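Local coordinates for tyrocidine synthase 3 (Brevibacillus parabrevis, PDB 4MRT), which probably carries amino acid and peptide intermediates on a phosphopantetheine arm during tyrocidine synthesis, here through its peptidyl carrier domain, at residues Ser16-Ala19 and Glu20-Glu23; Arg24-Val28 and Ser29-Ile33. The protein carries 1 engineered substitution. One frame throughout, in Å; residues are numbered along the deposited sequence.

Contact 1 of 2, residues Ser16-Ala19 and Glu20-Glu23; sequences SKLA and EIWE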
ATOM      1  N   SER A  16      -4.129 -23.915  11.743  1.00 28.63           N
ATOM      2  CA  SER A  16      -3.009 -24.512  11.023  1.00 30.58           C
ATOM      3  C   SER A  16      -3.168 -24.308   9.523  1.00 29.79           C
ATOM      4  O   SER A  16      -2.200 -23.983   8.856  1.00 29.20           O
ATOM      5  CB  SER A  16      -2.807 -26.000  11.376  1.00 32.89           C
ATOM      6  OG  SER A  16      -4.031 -26.596  11.756  1.00 36.47           O
ATOM      7  N   LYS A  17      -4.390 -24.450   9.023  1.00 28.96           N
ATOM      8  CA  LYS A  17      -4.685 -24.268   7.617  1.00 31.44           C
ATOM      9  C   LYS A  17      -4.456 -22.815   7.176  1.00 32.98           C
ATOM     10  O   LYS A  17      -3.800 -22.557   6.169  1.00 33.65           O
ATOM     11  CB  LYS A  17      -6.133 -24.694   7.339  1.00 31.77           C
ATOM     12  CG  LYS A  17      -6.557 -24.626   5.889  1.00 34.15           C
ATOM     13  CD  LYS A  17      -5.538 -25.336   5.008  1.00 39.51           C
ATOM     14  CE  LYS A  17      -6.173 -26.043   3.822  1.00 43.11           C
ATOM     15  NZ  LYS A  17      -5.538 -27.376   3.602  1.00 43.97           N
ATOM     16  N   LEU A  18      -4.976 -21.875   7.957  1.00 32.14           N
ATOM     17  CA  LEU A  18      -4.734 -20.465   7.725  1.00 32.30           C
ATOM     18  C   LEU A  18      -3.249 -20.132   7.757  1.00 32.22           C
ATOM     19  O   LEU A  18      -2.781 -19.280   6.995  1.00 30.52           O
ATOM     20  CB  LEU A  18      -5.477 -19.627   8.769  1.00 30.24           C
ATOM     21  CG  LEU A  18      -6.987 -19.582   8.578  1.00 30.56           C
ATOM     22  CD1 LEU A  18      -7.648 -18.756   9.675  1.00 30.66           C
ATOM     23  CD2 LEU A  18      -7.341 -19.049   7.196  1.00 31.77           C
ATOM     24  N   ALA A  19      -2.513 -20.800   8.646  1.00 31.51           N
ATOM     25  CA  ALA A  19      -1.060 -20.646   8.689  1.00 30.61           C
ATOM     26  C   ALA A  19      -0.466 -21.137   7.391  1.00 31.78           C
ATOM     27  O   ALA A  19       0.455 -20.516   6.871  1.00 30.04           O
ATOM     28  CB  ALA A  19      -0.453 -21.380   9.871  1.00 29.79           C
ATOM     29  N   GLU A  20      -1.016 -22.227   6.848  1.00 34.38           N
ATOM     30  CA  GLU A  20      -0.477 -22.816   5.617  1.00 36.55           C
ATOM     31  C   GLU A  20      -0.788 -21.888   4.455  1.00 32.43           C
ATOM     32  O   GLU A  20       0.042 -21.657   3.574  1.00 30.30           O
ATOM     33  CB  GLU A  20      -1.038 -24.223   5.330  1.00 40.74           C
ATOM     34  CG  GLU A  20      -0.923 -25.297   6.427  1.00 45.82           C
ATOM     35  CD  GLU A  20       0.276 -25.183   7.375  1.00 51.82           C
ATOM     36  OE1 GLU A  20       1.410 -24.926   6.906  1.00 57.82           O
ATOM     37  OE2 GLU A  20       0.093 -25.398   8.607  1.00 49.94           O
ATOM     38  N   ILE A  21      -1.996 -21.352   4.460  1.00 28.37           N
ATOM     39  CA  ILE A  21      -2.371 -20.355   3.475  1.00 28.14           C
ATOM     40  C   ILE A  21      -1.440 -19.120   3.529  1.00 26.24           C
ATOM     41  O   ILE A  21      -0.938 -18.662   2.499  1.00 25.64           O
ATOM     42  CB  ILE A  21      -3.838 -19.931   3.658  1.00 28.24           C
ATOM     43  CG1 ILE A  21      -4.756 -21.082   3.245  1.00 29.23           C
ATOM     44  CG2 ILE A  21      -4.131 -18.691   2.834  1.00 27.30           C
ATOM     45  CD1 ILE A  21      -6.212 -20.930   3.642  1.00 30.19           C
ATOM     46  N   TRP A  22      -1.207 -18.602   4.724  1.00 24.72           N
ATOM     47  CA  TRP A  22      -0.376 -17.407   4.902  1.00 25.80           C
ATOM     48  C   TRP A  22       1.075 -17.676   4.481  1.00 26.32           C
ATOM     49  O   TRP A  22       1.711 -16.845   3.828  1.00 24.57           O
ATOM     50  CB  TRP A  22      -0.373 -16.968   6.363  1.00 24.29           C
ATOM     51  CG  TRP A  22      -1.543 -16.162   6.805  1.00 22.59           C
ATOM     52  CD1 TRP A  22      -2.823 -16.228   6.343  1.00 21.91           C
ATOM     53  CD2 TRP A  22      -1.541 -15.182   7.854  1.00 20.50           C
ATOM     54  NE1 TRP A  22      -3.614 -15.324   7.020  1.00 20.93           N
ATOM     55  CE2 TRP A  22      -2.852 -14.671   7.951  1.00 20.58           C
ATOM     56  CE3 TRP A  22      -0.551 -14.677   8.713  1.00 19.66           C
ATOM     57  CZ2 TRP A  22      -3.204 -13.680   8.885  1.00 19.86           C
ATOM     58  CZ3 TRP A  22      -0.909 -13.700   9.641  1.00 20.15           C
ATOM     59  CH2 TRP A  22      -2.214 -13.216   9.709  1.00 18.77           C
ATOM     60  N   GLU A  23       1.592 -18.838   4.875  1.00 26.63           N
ATOM     61  CA  GLU A  23       2.962 -19.251   4.542  1.00 28.27           C
ATOM     62  C   GLU A  23       3.175 -19.323   3.037  1.00 27.52           C
ATOM     63  O   GLU A  23       4.195 -18.889   2.517  1.00 28.23           O
ATOM     64  CB  GLU A  23       3.280 -20.609   5.195  1.00 30.40           C
ATOM     65  CG  GLU A  23       3.476 -20.493   6.696  1.00 32.88           C
ATOM     66  CD  GLU A  23       3.562 -21.831   7.415  1.00 34.91           C
ATOM     67  OE1 GLU A  23       3.782 -21.812   8.645  1.00 34.49           O
ATOM     68  OE2 GLU A  23       3.408 -22.884   6.754  1.00 37.60           O
TER
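Glu20 folds back over the backbone of Ser16, one helical turn earlier. Its CG sits beside the backbone N (chi1 -54°) and a bend at chi2 of -30° brings the carboxylate back beside the Ser16 carbonyl. Glu20 CG lies 3.0 Å from Ser16 O. Glu20 OE2 comes close to the same oxygen, but both are acceptors and no bond is formed, so the exact carboxylate placement is doubtful. An alanine here would probably leave the Ser16 carbonyl without the CG and carboxylate that lie against it. Trp22 also leans on the preceding turn. Its CD1 lies 3.1 Å from Leu18 O, and the ring meets that oxygen obliquely. The same ring stacks edge-to-face with Phe37. Trp22 NE1 is buried and has no polar partner in the model. Leu18 CD2 and Ile21 CD1 touch at 4.2 Å, with the two side chains crossing at a slant. Behind these contacts stand regular alpha-helical hydrogen bonds. Ile21 N donates to Lys17 O at 2.8 Å, and Trp22 N to Leu18 O at 2.8 Å. Glu23 N reaches Ala19 O in the same way. All eight residues belong to helix 13-26 of the small carrier-protein helical bundle. Leu18 and Trp22 are buried. Leu18 packs on Val54 and Trp22 on Val50 of helix 44-58, and both touch Ile73 of helix 73-81.

Contact 2 of 2, residues Arg24-Val28 and Ser29-Ile33; sequences RVLGV and SGIGI
Ile31 lays its CG1-CD1 arm across Val28, and the two side chains cross at about a right angle. The contact closes the turn after helix 13-26, where the first helix of the carrier-protein bundle gives way to the long loop before helix 44-58. Gly27 is the first residue out of the helix. Its positive phi of 64° suits a glycine and turns the chain out of the helix, and Val28 comes next to Ile31. Val28 CG2 meets Ile31 CG1 at 3.6 Å. The Val28 side chain is turned away from a staggered position (chi1 -24°), which suggests mild strain in this packing. Ser29 sits at the outside of the bend. Gly30 also has positive phi, and Ile31 follows with its side chain on the inner side. Leu26, the last helical residue, completes the apolar group from the helix side. No hydrogen bond links 24-28 to 29-33; the direct contact is apolar, while Glu23 just upstream bonds Ile31 N through its OE1. Leu26 and Ile31 both rest on Ile40, and Ile31 also touches Ile73 of helix 73-81. Val28 packs against a polar side chain of another protein chain as well. Within the two segments, Ile31 CD1 lies 3.7 Å from Val28 CG2 and 4.1 Å from Leu26 CD1.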
ATOM      1  N   ARG A  24       2.192 -19.875   2.352  1.00 28.47           N
ATOM      2  CA  ARG A  24       2.222 -20.011   0.908  1.00 31.45           C
ATOM      3  C   ARG A  24       2.095 -18.654   0.199  1.00 30.47           C
ATOM      4  O   ARG A  24       2.748 -18.423  -0.813  1.00 28.53           O
ATOM      5  CB  ARG A  24       1.091 -20.970   0.511  1.00 36.98           C
ATOM      6  CG  ARG A  24       0.357 -20.742  -0.797  1.00 40.10           C
ATOM      7  CD  ARG A  24      -1.054 -21.290  -0.642  1.00 44.83           C
ATOM      8  NE  ARG A  24      -1.036 -22.663  -0.115  1.00 48.96           N
ATOM      9  CZ  ARG A  24      -2.016 -23.236   0.590  1.00 51.86           C
ATOM     10  NH1 ARG A  24      -3.128 -22.577   0.886  1.00 53.17           N
ATOM     11  NH2 ARG A  24      -1.886 -24.490   1.010  1.00 51.80           N
ATOM     12  N   VAL A  25       1.246 -17.771   0.734  1.00 28.02           N
ATOM     13  CA  VAL A  25       1.048 -16.432   0.168  1.00 25.77           C
ATOM     14  C   VAL A  25       2.301 -15.588   0.419  1.00 22.95           C
ATOM     15  O   VAL A  25       2.808 -14.942  -0.486  1.00 23.87           O
ATOM     16  CB  VAL A  25      -0.257 -15.779   0.706  1.00 26.41           C
ATOM     17  CG1 VAL A  25      -0.341 -14.286   0.368  1.00 28.98           C
ATOM     18  CG2 VAL A  25      -1.468 -16.468   0.120  1.00 27.05           C
ATOM     19  N   LEU A  26       2.836 -15.642   1.629  1.00 22.27           N
ATOM     20  CA  LEU A  26       3.958 -14.812   2.014  1.00 22.86           C
ATOM     21  C   LEU A  26       5.354 -15.385   1.722  1.00 23.52           C
ATOM     22  O   LEU A  26       6.344 -14.655   1.788  1.00 24.73           O
ATOM     23  CB  LEU A  26       3.862 -14.505   3.499  1.00 23.20           C
ATOM     24  CG  LEU A  26       2.591 -13.807   3.967  1.00 23.79           C
ATOM     25  CD1 LEU A  26       2.502 -13.821   5.473  1.00 23.92           C
ATOM     26  CD2 LEU A  26       2.550 -12.392   3.424  1.00 24.32           C
ATOM     27  N   GLY A  27       5.456 -16.677   1.423  1.00 24.72           N
ATOM     28  CA  GLY A  27       6.782 -17.319   1.229  1.00 23.76           C
ATOM     29  C   GLY A  27       7.621 -17.317   2.489  1.00 25.96           C
ATOM     30  O   GLY A  27       8.834 -17.073   2.449  1.00 27.55           O
ATOM     31  N   VAL A  28       6.975 -17.543   3.633  1.00 27.89           N
ATOM     32  CA  VAL A  28       7.688 -17.577   4.903  1.00 29.70           C
ATOM     33  C   VAL A  28       7.165 -18.774   5.666  1.00 30.57           C
ATOM     34  O   VAL A  28       6.005 -19.156   5.520  1.00 33.90           O
ATOM     35  CB  VAL A  28       7.584 -16.257   5.745  1.00 30.89           C
ATOM     36  CG1 VAL A  28       7.280 -15.044   4.869  1.00 30.82           C
ATOM     37  CG2 VAL A  28       6.568 -16.359   6.872  1.00 30.25           C
ATOM     38  N   SER A  29       8.030 -19.370   6.471  1.00 32.24           N
ATOM     39  CA  SER A  29       7.714 -20.638   7.122  1.00 31.68           C
ATOM     40  C   SER A  29       7.543 -20.436   8.627  1.00 29.11           C
ATOM     41  O   SER A  29       8.194 -19.570   9.232  1.00 27.17           O
ATOM     42  CB  SER A  29       8.828 -21.648   6.825  1.00 33.49           C
ATOM     43  OG  SER A  29       8.585 -22.863   7.511  1.00 38.21           O
ATOM     44  N   GLY A  30       6.649 -21.216   9.223  1.00 27.85           N
ATOM     45  CA  GLY A  30       6.534 -21.275  10.681  1.00 28.11           C
ATOM     46  C   GLY A  30       5.916 -20.037  11.302  1.00 26.77           C
ATOM     47  O   GLY A  30       6.500 -19.415  12.191  1.00 26.72           O
ATOM     48  N   ILE A  31       4.745 -19.660  10.809  1.00 26.47           N
ATOM     49  CA  ILE A  31       4.060 -18.451  11.301  1.00 25.57           C
ATOM     50  C   ILE A  31       3.299 -18.786  12.584  1.00 23.96           C
ATOM     51  O   ILE A  31       2.583 -19.760  12.624  1.00 25.93           O
ATOM     52  CB  ILE A  31       3.100 -17.872  10.223  1.00 24.14           C
ATOM     53  CG1 ILE A  31       3.897 -17.466   8.972  1.00 24.87           C
ATOM     54  CG2 ILE A  31       2.310 -16.675  10.766  1.00 24.31           C
ATOM     55  CD1 ILE A  31       3.049 -17.152   7.745  1.00 24.52           C
ATOM     56  N   GLY A  32       3.459 -17.977  13.623  1.00 24.36           N
ATOM     57  CA  GLY A  32       2.667 -18.118  14.843  1.00 24.52           C
ATOM     58  C   GLY A  32       1.283 -17.493  14.689  1.00 25.99           C
ATOM     59  O   GLY A  32       1.037 -16.718  13.752  1.00 25.31           O
ATOM     60  N   ILE A  33       0.378 -17.799  15.614  1.00 22.35           N
ATOM     61  CA  ILE A  33      -1.011 -17.394  15.448  1.00 23.17           C
ATOM     62  C   ILE A  33      -1.272 -15.998  16.002  1.00 21.65           C
ATOM     63  O   ILE A  33      -2.380 -15.482  15.878  1.00 21.59           O
ATOM     64  CB  ILE A  33      -2.007 -18.421  16.062  1.00 24.07           C
ATOM     65  CG1 ILE A  33      -1.747 -18.623  17.559  1.00 25.10           C
ATOM     66  CG2 ILE A  33      -1.919 -19.734  15.308  1.00 24.70           C
ATOM     67  CD1 ILE A  33      -2.866 -19.331  18.293  1.00 25.13           C
TER

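How the contacts relate
Contacts 1 and 2 follow in series along the chain, with centres about 7 Å apart. Helix 13-26 runs through both. Glu23 joins them: its OE1 lies 3.2 Å from Ile31 N, a probable hydrogen bond that ties the helix to the returning loop. Its backbone O lies 3.3 Å from Val28 N, probably also bonded. Trp22 CB packs on Ile31 CD1 at 3.7 Å, which links the apolar groups of the two contacts. Neither contact lines the coenzyme A pocket, which includes His43, Ala44, Lys65, Phe68 and Ala69. Contact 2 is nearer: the Leu26 side chain is about 10 Å from coenzyme A, that of Trp22 about 14 Å.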